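Local coordinates for protein glycerol dehydratase (Clostridium butyricum, PDB 1R9D) that dehydrates glycerol without vitamin B12, probably through an organic glycyl radical generated on its own backbone by a radical-SAM activating partner, at residues A[698-703]-A[760-765]; A[404-409]-A[428-433]; A[46-51]-A[516-521]; A[509-514]-A[628-633]; A[580-585]-A[654-659]. One frame throughout, in Å; residues are numbered along the deposited sequence.

Contacts 1 and 2 lie near the middle of the chain. Their centres are 11 Å apart, they reach the same mixed sheet through strands 702-705 and 404-407, and they touch where G763 and A762 pack against C433, beside bound glycerol. Contacts 3 and 4, with centres 15 Å apart, lie toward the second subunit, along the end of helix 484-516 and just beyond it, and meet where P518 packs on H513. Contact 5 stands alone, its centre 28 Å from that of contact 1. Along the chain, contact 2 is nested inside contact 3, contacts 3 and 4 alternate, as do 4 and 5, and contact 1 comes last; its touch with contact 2 brings the glycyl-radical loop to C433, far earlier in sequence.

Contact 1: residues A[698-703]-A[760-765]; sequences GTLFNQ and RVAGYS
The glycyl-radical loop, the turn between strands 758-760 and 765-767 that carries G763, is met here by L700 and N702. G763 is the residue predicted to bear the radical; it is an ordinary glycine in this model, about 8 Å from the bound glycerol at the nearest approach. L700 presses a methyl onto the loop backbone: CD1 lies 3.3 Å from G763 N and 3.4 Å from A762 C, while L700 CD2 meets A762 CB at 4.1 Å. CG anti to the backbone N (chi1 -173°) puts the methyls over the peptide that leads into the glycine. Two residues on, N702 ND2 has its stronger partner in D667 and adds a weak bond to V761 O at 3.1 Å, with an N-H...O angle of 131°. Within the loop, R760 folds its guanidinium beneath the backbone, with Y764 N over the centre of one face, and R760 NH1 gives S765 OG a nearly straight in-plane bond of 3.1 Å. Q735 of strand 733-738 accepts from G763 N, and R782 donates to V761 O. L700 also packs on H733 and Q735 of that strand, which lies alongside strand 702-705 at the edge of the sheet.

Contact 2: residues A[404-409]-A[428-433]; sequences AYYNDE and YGIIGC
Y406 and Y428 each send a hydroxyl across. Y406 OH ties strand 404-407 of the central mixed sheet to the turn carrying C433, whose side chain lies about 4 Å from bound glycerol, in the substrate pocket of this glycyl-radical enzyme fold; Y428, just before strand 429-431, is tied by its OH to D408 at the start of helix 408-417. Y406 OH donates to C433 O over a very short 2.5 Å, with the carbonyl oxygen near the plane of the ring. The cysteine's N-H is taken by E435, so both backbone polar atoms of C433 have partners. Y428 OH donates to D408 OD1, also at 2.5 Å, reaching the anti side of that oxygen and 23° out of the carboxylate plane. D408 OD2 is occupied by R379, in a salt bridge, and by Q347. R379 also makes a cation-pi contact with Y428, and so touches both members of the pair. N407, the N-cap residue, accepts a weak bond from E409 N on OD1, while its ND2 turns to G731 O. Between the two hydroxyl bonds sits I430. Its CG1 lies 3.7 Å from the Y406 ring centroid and 6° off the ring normal, a CH-pi contact placed almost squarely over the face.

Contact 3: residues A[46-51]-A[516-521]; sequences PAILRR and RAPLPF
I48 and R51, on one side of the first turns of helix 47-61, fit around the two prolines of the 516-521 corner, where helix 484-516 ends and helix 520-524 begins. The main bump is I48 CD1, which drops between the proline rings: it lies 3.5 Å from P520 CG and 3.9 Å from P518 CG. Isoleucine CG1 stands anti to the backbone N (chi1 -170°), and this swings the terminal methyl toward the corner although the side chain sets out to one side of it. The rings themselves fill the spaces between helix side chains. P518 rests its CD against A47 CB at 4.1 Å, while P520 CD reaches R51 CB at 3.8 Å. R51 forms the other wall. Bent at both chi2 and chi3, its chain curls past P518 O, with R51 CG only 3.2 Å from that oxygen. P518 O is buried here and has no hydrogen-bond partner in the model. Farther out, the R51 side chain runs alongside that of L519 in the same direction, R51 NH2 lying 3.6 Å from L519 CD2. No direct hydrogen bond crosses the interface; instead a water accepts from R51 NH1 and donates to R516 O, while E88 holds NH1 in a salt bridge. Helix 197-230 backs the hydrophobic side, with F204 against I48 and S211 against P520, and helix 260-277 supports L519 and P520 through E277. R516 extends away past helix 131-138 to E43 of the second subunit, so the corner also touches that subunit.

Contact 4: residues A[509-514]-A[628-633]; sequences IDIAHA and TNPRGG
R631, in a tight turn, grips D510 of helix 484-516 side-on with two nitrogens. It offers NE and NH2 along one edge, one to each carboxylate oxygen: R631 NE to D510 OD1 at 3.2 Å, nearly straight and in the guanidinium plane, and R631 NH2 to D510 OD2 at 2.9 Å. OD1 uses its syn lone pair, OD2 is met on its syn side, and the two groups are nearly coplanar, their planes 24° apart. A bent extra contact from NE to OD2 is weak. The arginine reaches this position by bending at chi3 (-78°). Its other N-H groups are engaged too, NH2 by F545 O and NH1 by N544, and W445 makes a cation-pi contact with the guanidinium; D510 and R631 are both buried. The turn itself is a type I beta turn from N629 to G632 combined with an Asx turn, in which N629 OD1 accepts from R631 N at 2.8 Å. The same N629 OD1 also accepts from G633 N at 2.9 Å, the two donors coming from opposite faces of the amide plane. The two bonds help to fix the backbone around R631. Beside the charged pair, P630 lays its ring against helix 484-516, its CG 3.7 Å from I511 CG1, the two side chains crossing at about a right angle. P196 and K200 of the second subunit pack on P630 and I511 respectively.

Contact 5: residues A[580-585]-A[654-659]; sequences KTLNND and ATPDGR
L582, at the C-terminal end of helix 575-583, packs onto the T655-G658 beta turn and the A654 residue before it. Its two methyls part: L582 CD1 lies 3.8 Å from P656 CG, the two side chains crossing at about a right angle, while L582 CD2 lies over the T655 backbone, 3.6 Å from T655 C. A654 fits close by, its CB 3.6 Å from L582 O and 3.5 Å from D585 OD1. A water donates to L582 O and accepts from A654 N, bridging the two backbones where no direct hydrogen bond crosses. The helix finishes here in a Schellman motif: D585, with positive phi, is the C-prime residue, its N bonded to L582 O and F586 N reaching T581 O. D585 then turns its carboxylate back, CG anti to the backbone N (chi1 -167°), so that OD1 faces A654 CB and accepts from S661 N. Across from it, the type I beta turn from T655 to G658 carries an Asx turn at D657. There D657 OD1 takes T655 OG1 at 2.6 Å on its syn side and R659 N at 3.2 Å from above the carboxylate plane, the two arriving from opposite faces. R659 NH1 donates to T655 OG1. V457 and I461 of helix 453-461 pack on P656, and I461 also touches L582.

Contact 1: residues A[698-703]-A[760-765]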
# COMPACT_ATOMS: atom_id res chain seq x y z
N GLY A 698 25.53 13.88 13.29
CA GLY A 698 26.41 15.02 13.11
C GLY A 698 26.22 16.27 13.96
O GLY A 698 25.12 16.62 14.35
N THR A 699 27.33 16.94 14.26
CA THR A 699 27.30 18.18 15.02
C THR A 699 28.10 19.19 14.20
O THR A 699 29.03 18.82 13.50
CB THR A 699 27.94 18.03 16.43
OG1 THR A 699 29.36 17.88 16.31
CG2 THR A 699 27.37 16.81 17.14
N LEU A 700 27.73 20.46 14.29
CA LEU A 700 28.39 21.49 13.50
C LEU A 700 29.02 22.60 14.35
O LEU A 700 28.35 23.21 15.18
CB LEU A 700 27.37 22.09 12.52
CG LEU A 700 27.83 23.09 11.46
CD1 LEU A 700 26.94 22.95 10.24
CD2 LEU A 700 27.76 24.50 12.01
N PHE A 701 30.29 22.86 14.10
CA PHE A 701 31.03 23.88 14.85
C PHE A 701 31.60 24.95 13.91
O PHE A 701 32.44 24.66 13.06
CB PHE A 701 32.14 23.19 15.65
CG PHE A 701 32.97 24.11 16.50
CD1 PHE A 701 32.46 25.32 16.97
CD2 PHE A 701 34.27 23.75 16.85
CE1 PHE A 701 33.23 26.15 17.79
CE2 PHE A 701 35.05 24.58 17.67
CZ PHE A 701 34.53 25.78 18.14
N ASN A 702 31.13 26.19 14.07
CA ASN A 702 31.58 27.33 13.26
C ASN A 702 32.54 28.22 14.03
O ASN A 702 32.31 28.52 15.20
CB ASN A 702 30.40 28.24 12.88
CG ASN A 702 29.77 27.89 11.55
OD1 ASN A 702 30.46 27.58 10.57
ND2 ASN A 702 28.45 27.98 11.49
N GLN A 703 33.60 28.65 13.36
CA GLN A 703 34.54 29.60 13.94
C GLN A 703 34.87 30.61 12.84
O GLN A 703 34.92 30.25 11.65
CB GLN A 703 35.80 28.91 14.48
CG GLN A 703 35.62 28.45 15.93
CD GLN A 703 36.94 28.24 16.67
OE1 GLN A 703 37.00 28.34 17.90
NE2 GLN A 703 37.98 27.93 15.93
N ARG A 760 30.49 31.47 4.47
CA ARG A 760 30.06 30.24 5.11
C ARG A 760 28.88 30.53 6.02
O ARG A 760 28.94 31.43 6.86
CB ARG A 760 31.20 29.66 5.95
CG ARG A 760 30.97 28.23 6.39
CD ARG A 760 30.94 27.33 5.17
NE ARG A 760 30.89 25.93 5.53
CZ ARG A 760 30.92 24.93 4.65
NH1 ARG A 760 30.99 25.19 3.35
NH2 ARG A 760 30.89 23.68 5.07
N VAL A 761 27.79 29.78 5.86
CA VAL A 761 26.62 29.95 6.70
C VAL A 761 26.74 28.90 7.82
O VAL A 761 27.19 29.22 8.92
CB VAL A 761 25.31 29.75 5.90
CG1 VAL A 761 24.11 29.99 6.80
CG2 VAL A 761 25.27 30.72 4.72
N ALA A 762 26.37 27.66 7.53
CA ALA A 762 26.47 26.58 8.52
C ALA A 762 26.44 25.23 7.83
O ALA A 762 25.37 24.69 7.56
CB ALA A 762 25.33 26.69 9.54
N GLY A 763 27.61 24.67 7.54
CA GLY A 763 27.67 23.39 6.87
C GLY A 763 27.64 23.57 5.36
O GLY A 763 27.71 22.60 4.60
N TYR A 764 27.53 24.82 4.93
CA TYR A 764 27.49 25.15 3.51
C TYR A 764 27.86 26.61 3.32
O TYR A 764 27.72 27.41 4.24
CB TYR A 764 26.10 24.90 2.93
CG TYR A 764 25.02 25.89 3.36
CD1 TYR A 764 24.52 26.85 2.48
CD2 TYR A 764 24.45 25.82 4.64
CE1 TYR A 764 23.48 27.71 2.86
CE2 TYR A 764 23.42 26.67 5.02
CZ TYR A 764 22.93 27.61 4.13
OH TYR A 764 21.88 28.42 4.50
N SER A 765 28.32 26.93 2.12
CA SER A 765 28.68 28.30 1.79
C SER A 765 27.59 28.86 0.88
O SER A 765 26.81 28.10 0.31
CB SER A 765 30.04 28.34 1.09
OG SER A 765 31.08 27.94 1.98

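Contact 2: residues A[404-409]-A[428-433]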
# COMPACT_ATOMS: atom_id res chain seq x y z
N ALA A 404 35.18 22.05 4.88
CA ALA A 404 34.68 21.66 6.19
C ALA A 404 35.60 20.51 6.59
O ALA A 404 35.98 19.71 5.74
CB ALA A 404 33.23 21.19 6.09
N TYR A 405 35.97 20.44 7.87
CA TYR A 405 36.87 19.38 8.36
C TYR A 405 36.09 18.37 9.20
O TYR A 405 35.28 18.76 10.03
CB TYR A 405 37.99 19.97 9.23
CG TYR A 405 38.90 20.95 8.50
CD1 TYR A 405 38.49 22.26 8.25
CD2 TYR A 405 40.15 20.56 8.04
CE1 TYR A 405 39.31 23.16 7.56
CE2 TYR A 405 40.98 21.45 7.34
CZ TYR A 405 40.55 22.74 7.11
OH TYR A 405 41.36 23.62 6.44
N TYR A 406 36.34 17.08 8.96
CA TYR A 406 35.66 16.01 9.68
C TYR A 406 36.64 15.06 10.34
O TYR A 406 37.65 14.68 9.75
CB TYR A 406 34.73 15.24 8.74
CG TYR A 406 33.65 16.13 8.18
CD1 TYR A 406 33.88 16.88 7.03
CD2 TYR A 406 32.44 16.26 8.83
CE1 TYR A 406 32.91 17.76 6.55
CE2 TYR A 406 31.46 17.14 8.37
CZ TYR A 406 31.71 17.88 7.22
OH TYR A 406 30.75 18.76 6.76
N ASN A 407 36.31 14.65 11.57
CA ASN A 407 37.17 13.79 12.38
C ASN A 407 36.91 12.29 12.31
O ASN A 407 35.97 11.79 12.91
CB ASN A 407 37.09 14.27 13.83
CG ASN A 407 38.09 13.60 14.74
OD1 ASN A 407 39.02 12.95 14.28
ND2 ASN A 407 37.92 13.78 16.05
N ASP A 408 37.76 11.57 11.57
CA ASP A 408 37.66 10.12 11.43
C ASP A 408 37.68 9.42 12.79
O ASP A 408 36.99 8.42 13.00
CB ASP A 408 38.86 9.59 10.65
CG ASP A 408 38.69 9.66 9.14
OD1 ASP A 408 37.86 10.45 8.65
OD2 ASP A 408 39.43 8.92 8.45
N GLU A 409 38.51 9.94 13.69
CA GLU A 409 38.69 9.34 15.01
C GLU A 409 37.42 9.26 15.86
O GLU A 409 37.31 8.39 16.72
CB GLU A 409 39.80 10.08 15.76
CG GLU A 409 41.14 10.14 15.01
CD GLU A 409 41.77 8.77 14.77
OE1 GLU A 409 41.69 7.91 15.67
OE2 GLU A 409 42.37 8.56 13.68
N TYR A 428 33.27 6.03 5.10
CA TYR A 428 32.21 7.02 5.18
C TYR A 428 32.44 8.29 4.37
O TYR A 428 33.57 8.66 4.06
CB TYR A 428 31.96 7.42 6.65
CG TYR A 428 32.91 8.47 7.20
CD1 TYR A 428 32.63 9.83 7.05
CD2 TYR A 428 34.08 8.11 7.87
CE1 TYR A 428 33.50 10.80 7.55
CE2 TYR A 428 34.95 9.07 8.37
CZ TYR A 428 34.65 10.41 8.21
OH TYR A 428 35.50 11.37 8.72
N GLY A 429 31.33 8.94 4.04
CA GLY A 429 31.36 10.19 3.32
C GLY A 429 30.35 11.05 4.07
O GLY A 429 29.65 10.53 4.94
N ILE A 430 30.27 12.33 3.76
CA ILE A 430 29.33 13.20 4.43
C ILE A 430 28.12 13.56 3.56
O ILE A 430 28.27 13.81 2.36
CB ILE A 430 30.01 14.51 4.89
CG1 ILE A 430 31.07 14.19 5.96
CG2 ILE A 430 28.96 15.48 5.45
CD1 ILE A 430 30.50 13.54 7.21
N ILE A 431 26.95 13.57 4.17
CA ILE A 431 25.71 13.93 3.49
C ILE A 431 25.31 15.34 3.90
O ILE A 431 25.36 15.68 5.08
CB ILE A 431 24.55 12.98 3.89
CG1 ILE A 431 24.90 11.54 3.52
CG2 ILE A 431 23.25 13.43 3.21
CD1 ILE A 431 25.29 11.36 2.05
N GLY A 432 24.92 16.17 2.93
CA GLY A 432 24.49 17.52 3.23
C GLY A 432 25.46 18.42 3.98
O GLY A 432 26.46 18.87 3.43
N CYS A 433 25.17 18.68 5.25
CA CYS A 433 26.02 19.54 6.07
C CYS A 433 27.09 18.81 6.87
O CYS A 433 28.28 19.09 6.73
CB CYS A 433 25.16 20.35 7.04
SG CYS A 433 24.09 21.58 6.25

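Contact 3: residues A[46-51]-A[516-521]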
# COMPACT_ATOMS: atom_id res chain seq x y z
N PRO A 46 0.40 0.23 -10.11
CA PRO A 46 0.92 0.30 -8.74
C PRO A 46 1.83 1.53 -8.67
O PRO A 46 2.43 1.91 -9.67
CB PRO A 46 1.72 -1.00 -8.60
CG PRO A 46 1.04 -1.92 -9.54
CD PRO A 46 0.74 -1.05 -10.74
N ALA A 47 1.95 2.13 -7.49
CA ALA A 47 2.78 3.33 -7.34
C ALA A 47 4.20 3.26 -7.93
O ALA A 47 4.65 4.21 -8.57
CB ALA A 47 2.85 3.74 -5.87
N ILE A 48 4.89 2.15 -7.71
CA ILE A 48 6.26 2.02 -8.21
C ILE A 48 6.35 2.12 -9.73
O ILE A 48 7.29 2.71 -10.28
CB ILE A 48 6.91 0.69 -7.72
CG1 ILE A 48 8.41 0.67 -8.04
CG2 ILE A 48 6.21 -0.50 -8.37
CD1 ILE A 48 9.22 1.62 -7.18
N LEU A 49 5.38 1.54 -10.42
CA LEU A 49 5.37 1.58 -11.88
C LEU A 49 4.97 2.98 -12.36
O LEU A 49 5.46 3.45 -13.38
CB LEU A 49 4.41 0.50 -12.41
CG LEU A 49 4.81 -0.30 -13.65
CD1 LEU A 49 6.27 -0.72 -13.59
CD2 LEU A 49 3.92 -1.53 -13.75
N ARG A 50 4.08 3.64 -11.62
CA ARG A 50 3.67 5.00 -11.98
C ARG A 50 4.90 5.91 -11.92
O ARG A 50 5.08 6.79 -12.77
CB ARG A 50 2.60 5.52 -11.02
CG ARG A 50 1.23 4.90 -11.22
CD ARG A 50 0.17 5.98 -11.41
NE ARG A 50 -0.47 6.34 -10.16
CZ ARG A 50 -1.39 7.29 -10.04
NH1 ARG A 50 -1.78 8.00 -11.09
NH2 ARG A 50 -1.92 7.52 -8.86
N ARG A 51 5.74 5.69 -10.92
CA ARG A 51 6.95 6.48 -10.74
C ARG A 51 7.95 6.22 -11.87
O ARG A 51 8.62 7.14 -12.35
CB ARG A 51 7.61 6.17 -9.39
CG ARG A 51 6.82 6.64 -8.16
CD ARG A 51 6.69 8.16 -8.12
NE ARG A 51 7.97 8.81 -8.39
CZ ARG A 51 8.18 10.13 -8.34
NH1 ARG A 51 7.19 10.95 -8.02
NH2 ARG A 51 9.38 10.61 -8.62
N ARG A 516 3.25 6.54 -1.72
CA ARG A 516 3.01 7.31 -2.93
C ARG A 516 4.20 7.70 -3.79
O ARG A 516 4.03 8.03 -4.97
CB ARG A 516 2.20 8.56 -2.58
CG ARG A 516 0.78 8.23 -2.14
CD ARG A 516 -0.07 9.47 -1.89
NE ARG A 516 -1.45 9.09 -1.59
CZ ARG A 516 -2.44 9.95 -1.39
NH1 ARG A 516 -2.22 11.26 -1.43
NH2 ARG A 516 -3.66 9.49 -1.14
N ALA A 517 5.41 7.68 -3.23
CA ALA A 517 6.58 8.05 -4.01
C ALA A 517 7.82 7.15 -3.87
O ALA A 517 8.91 7.64 -3.59
CB ALA A 517 6.96 9.52 -3.72
N PRO A 518 7.66 5.83 -4.05
CA PRO A 518 8.84 4.98 -3.94
C PRO A 518 9.66 5.31 -5.20
O PRO A 518 9.09 5.53 -6.26
CB PRO A 518 8.25 3.57 -3.94
CG PRO A 518 7.02 3.73 -4.80
CD PRO A 518 6.45 5.03 -4.30
N LEU A 519 10.99 5.37 -5.07
CA LEU A 519 11.83 5.75 -6.21
C LEU A 519 12.64 4.63 -6.87
O LEU A 519 13.64 4.17 -6.31
CB LEU A 519 12.78 6.88 -5.77
CG LEU A 519 12.11 8.10 -5.14
CD1 LEU A 519 13.15 9.18 -4.92
CD2 LEU A 519 10.99 8.63 -6.03
N PRO A 520 12.24 4.22 -8.08
CA PRO A 520 12.90 3.16 -8.85
C PRO A 520 14.35 3.45 -9.25
O PRO A 520 15.24 2.63 -9.03
CB PRO A 520 12.01 3.01 -10.09
CG PRO A 520 10.71 3.59 -9.68
CD PRO A 520 11.10 4.76 -8.83
N PHE A 521 14.59 4.62 -9.83
CA PHE A 521 15.94 4.96 -10.28
C PHE A 521 16.95 5.07 -9.14
O PHE A 521 17.99 4.41 -9.15
CB PHE A 521 15.91 6.26 -11.10
CG PHE A 521 17.24 6.62 -11.70
CD1 PHE A 521 18.00 7.67 -11.19
CD2 PHE A 521 17.75 5.89 -12.77
CE1 PHE A 521 19.24 7.99 -11.73
CE2 PHE A 521 19.00 6.20 -13.32
CZ PHE A 521 19.75 7.25 -12.80
O HOH W 1 4.58 10.34 -6.57

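Contact 4: residues A[509-514]-A[628-633]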
# COMPACT_ATOMS: atom_id res chain seq x y z
N ILE A 509 5.36 10.65 7.65
CA ILE A 509 5.86 11.17 6.39
C ILE A 509 6.64 10.06 5.67
O ILE A 509 6.61 9.96 4.45
CB ILE A 509 6.78 12.39 6.63
CG1 ILE A 509 5.96 13.53 7.23
CG2 ILE A 509 7.44 12.85 5.32
CD1 ILE A 509 6.82 14.67 7.76
N ASP A 510 7.32 9.23 6.47
CA ASP A 510 8.11 8.11 5.97
C ASP A 510 7.15 7.13 5.26
O ASP A 510 7.40 6.70 4.13
CB ASP A 510 8.79 7.41 7.16
CG ASP A 510 10.10 6.72 6.80
OD1 ASP A 510 10.18 6.08 5.72
OD2 ASP A 510 11.05 6.78 7.62
N ILE A 511 6.06 6.79 5.94
CA ILE A 511 5.06 5.89 5.38
C ILE A 511 4.46 6.47 4.11
O ILE A 511 4.23 5.74 3.14
CB ILE A 511 3.93 5.61 6.41
CG1 ILE A 511 4.48 4.75 7.56
CG2 ILE A 511 2.77 4.88 5.74
CD1 ILE A 511 3.52 4.60 8.73
N ALA A 512 4.22 7.77 4.09
CA ALA A 512 3.62 8.43 2.92
C ALA A 512 4.51 8.34 1.68
O ALA A 512 4.01 8.09 0.58
CB ALA A 512 3.30 9.89 3.24
N HIS A 513 5.81 8.57 1.84
CA HIS A 513 6.73 8.48 0.72
C HIS A 513 6.77 7.07 0.16
O HIS A 513 6.86 6.88 -1.06
CB HIS A 513 8.14 8.91 1.14
CG HIS A 513 8.36 10.39 1.08
ND1 HIS A 513 8.61 11.06 -0.09
CD2 HIS A 513 8.32 11.34 2.06
CE1 HIS A 513 8.72 12.36 0.16
NE2 HIS A 513 8.55 12.55 1.45
N ALA A 514 6.71 6.08 1.04
CA ALA A 514 6.73 4.69 0.60
C ALA A 514 5.46 4.33 -0.16
O ALA A 514 5.50 3.60 -1.15
CB ALA A 514 6.89 3.76 1.80
N THR A 628 12.20 4.28 16.46
CA THR A 628 12.56 3.51 15.27
C THR A 628 11.63 3.94 14.13
O THR A 628 10.55 4.48 14.37
CB THR A 628 12.40 1.99 15.51
OG1 THR A 628 11.04 1.70 15.82
CG2 THR A 628 13.29 1.53 16.66
N ASN A 629 12.05 3.71 12.89
CA ASN A 629 11.24 4.11 11.75
C ASN A 629 10.62 2.91 11.02
O ASN A 629 10.95 1.76 11.32
CB ASN A 629 12.07 4.96 10.77
CG ASN A 629 13.28 4.22 10.22
OD1 ASN A 629 13.18 3.06 9.79
ND2 ASN A 629 14.43 4.88 10.21
N PRO A 630 9.71 3.17 10.07
CA PRO A 630 9.04 2.10 9.31
C PRO A 630 9.98 1.22 8.50
O PRO A 630 9.59 0.15 8.02
CB PRO A 630 8.06 2.87 8.42
CG PRO A 630 7.76 4.09 9.22
CD PRO A 630 9.11 4.48 9.76
N ARG A 631 11.22 1.66 8.32
CA ARG A 631 12.20 0.90 7.56
C ARG A 631 13.04 0.01 8.48
O ARG A 631 14.04 -0.56 8.05
CB ARG A 631 13.10 1.84 6.76
CG ARG A 631 12.39 2.52 5.59
CD ARG A 631 13.20 3.69 5.03
NE ARG A 631 13.09 4.88 5.87
CZ ARG A 631 14.07 5.37 6.62
NH1 ARG A 631 15.25 4.76 6.66
NH2 ARG A 631 13.87 6.48 7.33
N GLY A 632 12.62 -0.09 9.73
CA GLY A 632 13.33 -0.92 10.70
C GLY A 632 14.62 -0.31 11.23
O GLY A 632 15.42 -1.00 11.88
N GLY A 633 14.83 0.97 10.97
CA GLY A 633 16.04 1.62 11.44
C GLY A 633 15.84 2.46 12.69
O GLY A 633 14.70 2.75 13.07

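Contact 5: residues A[580-585]-A[654-659]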
# COMPACT_ATOMS: atom_id res chain seq x y z
N LYS A 580 8.60 36.00 35.71
CA LYS A 580 7.96 37.25 35.33
C LYS A 580 8.87 38.12 34.48
O LYS A 580 8.41 38.73 33.51
CB LYS A 580 7.51 38.02 36.58
CG LYS A 580 6.39 37.33 37.34
CD LYS A 580 5.93 38.15 38.54
CE LYS A 580 4.85 37.41 39.32
NZ LYS A 580 4.42 38.15 40.54
N THR A 581 10.15 38.17 34.83
CA THR A 581 11.11 38.97 34.08
C THR A 581 11.23 38.47 32.64
O THR A 581 11.24 39.27 31.70
CB THR A 581 12.51 38.91 34.73
OG1 THR A 581 12.41 39.26 36.11
CG2 THR A 581 13.44 39.89 34.04
N LEU A 582 11.32 37.16 32.46
CA LEU A 582 11.44 36.60 31.12
C LEU A 582 10.19 36.85 30.30
O LEU A 582 10.28 37.23 29.13
CB LEU A 582 11.73 35.10 31.20
CG LEU A 582 13.07 34.74 31.84
CD1 LEU A 582 13.16 33.23 32.01
CD2 LEU A 582 14.21 35.26 30.98
N ASN A 583 9.03 36.66 30.90
CA ASN A 583 7.78 36.87 30.18
C ASN A 583 7.57 38.33 29.81
O ASN A 583 6.77 38.64 28.92
CB ASN A 583 6.60 36.35 31.01
CG ASN A 583 6.57 34.82 31.07
OD1 ASN A 583 6.73 34.15 30.05
ND2 ASN A 583 6.35 34.28 32.26
N ASN A 584 8.30 39.23 30.47
CA ASN A 584 8.19 40.66 30.17
C ASN A 584 9.40 41.12 29.36
O ASN A 584 9.60 42.32 29.14
CB ASN A 584 8.09 41.48 31.45
CG ASN A 584 6.90 41.09 32.30
OD1 ASN A 584 5.80 40.88 31.79
ND2 ASN A 584 7.11 41.00 33.61
N ASP A 585 10.21 40.16 28.91
CA ASP A 585 11.40 40.44 28.12
C ASP A 585 12.35 41.43 28.81
O ASP A 585 12.89 42.33 28.17
CB ASP A 585 10.99 40.96 26.74
CG ASP A 585 12.14 40.99 25.74
OD1 ASP A 585 12.98 40.07 25.78
OD2 ASP A 585 12.19 41.92 24.91
N ALA A 654 12.32 35.53 25.58
CA ALA A 654 13.57 35.77 26.30
C ALA A 654 13.96 34.50 27.07
O ALA A 654 13.10 33.79 27.58
CB ALA A 654 13.39 36.93 27.28
N THR A 655 15.26 34.23 27.14
CA THR A 655 15.74 33.04 27.84
C THR A 655 16.66 33.41 29.01
O THR A 655 17.22 34.50 29.05
CB THR A 655 16.45 32.08 26.85
OG1 THR A 655 17.30 32.83 25.98
CG2 THR A 655 15.41 31.33 26.02
N PRO A 656 16.81 32.49 29.99
CA PRO A 656 17.64 32.65 31.19
C PRO A 656 19.10 33.03 30.99
O PRO A 656 19.77 33.44 31.94
CB PRO A 656 17.49 31.31 31.90
CG PRO A 656 16.13 30.86 31.50
CD PRO A 656 16.10 31.20 30.02
N ASP A 657 19.62 32.87 29.78
CA ASP A 657 21.02 33.22 29.53
C ASP A 657 21.17 34.73 29.31
O ASP A 657 22.28 35.23 29.15
CB ASP A 657 21.56 32.46 28.31
CG ASP A 657 20.72 32.67 27.05
OD1 ASP A 657 19.62 33.24 27.16
OD2 ASP A 657 21.18 32.26 25.96
N GLY A 658 20.05 35.44 29.30
CA GLY A 658 20.07 36.88 29.11
C GLY A 658 19.72 37.33 27.71
O GLY A 658 19.71 38.53 27.41
N ARG A 659 19.43 36.37 26.84
CA ARG A 659 19.07 36.64 25.45
C ARG A 659 17.65 37.20 25.39
O ARG A 659 16.74 36.66 26.01
CB ARG A 659 19.16 35.34 24.63
CG ARG A 659 18.68 35.47 23.19
CD ARG A 659 18.61 34.12 22.47
NE ARG A 659 17.44 34.11 21.58
CZ ARG A 659 16.19 34.02 22.01
NH1 ARG A 659 15.93 33.92 23.31
NH2 ARG A 659 15.19 34.08 21.14
O HOH W 2 9.89 36.87 26.39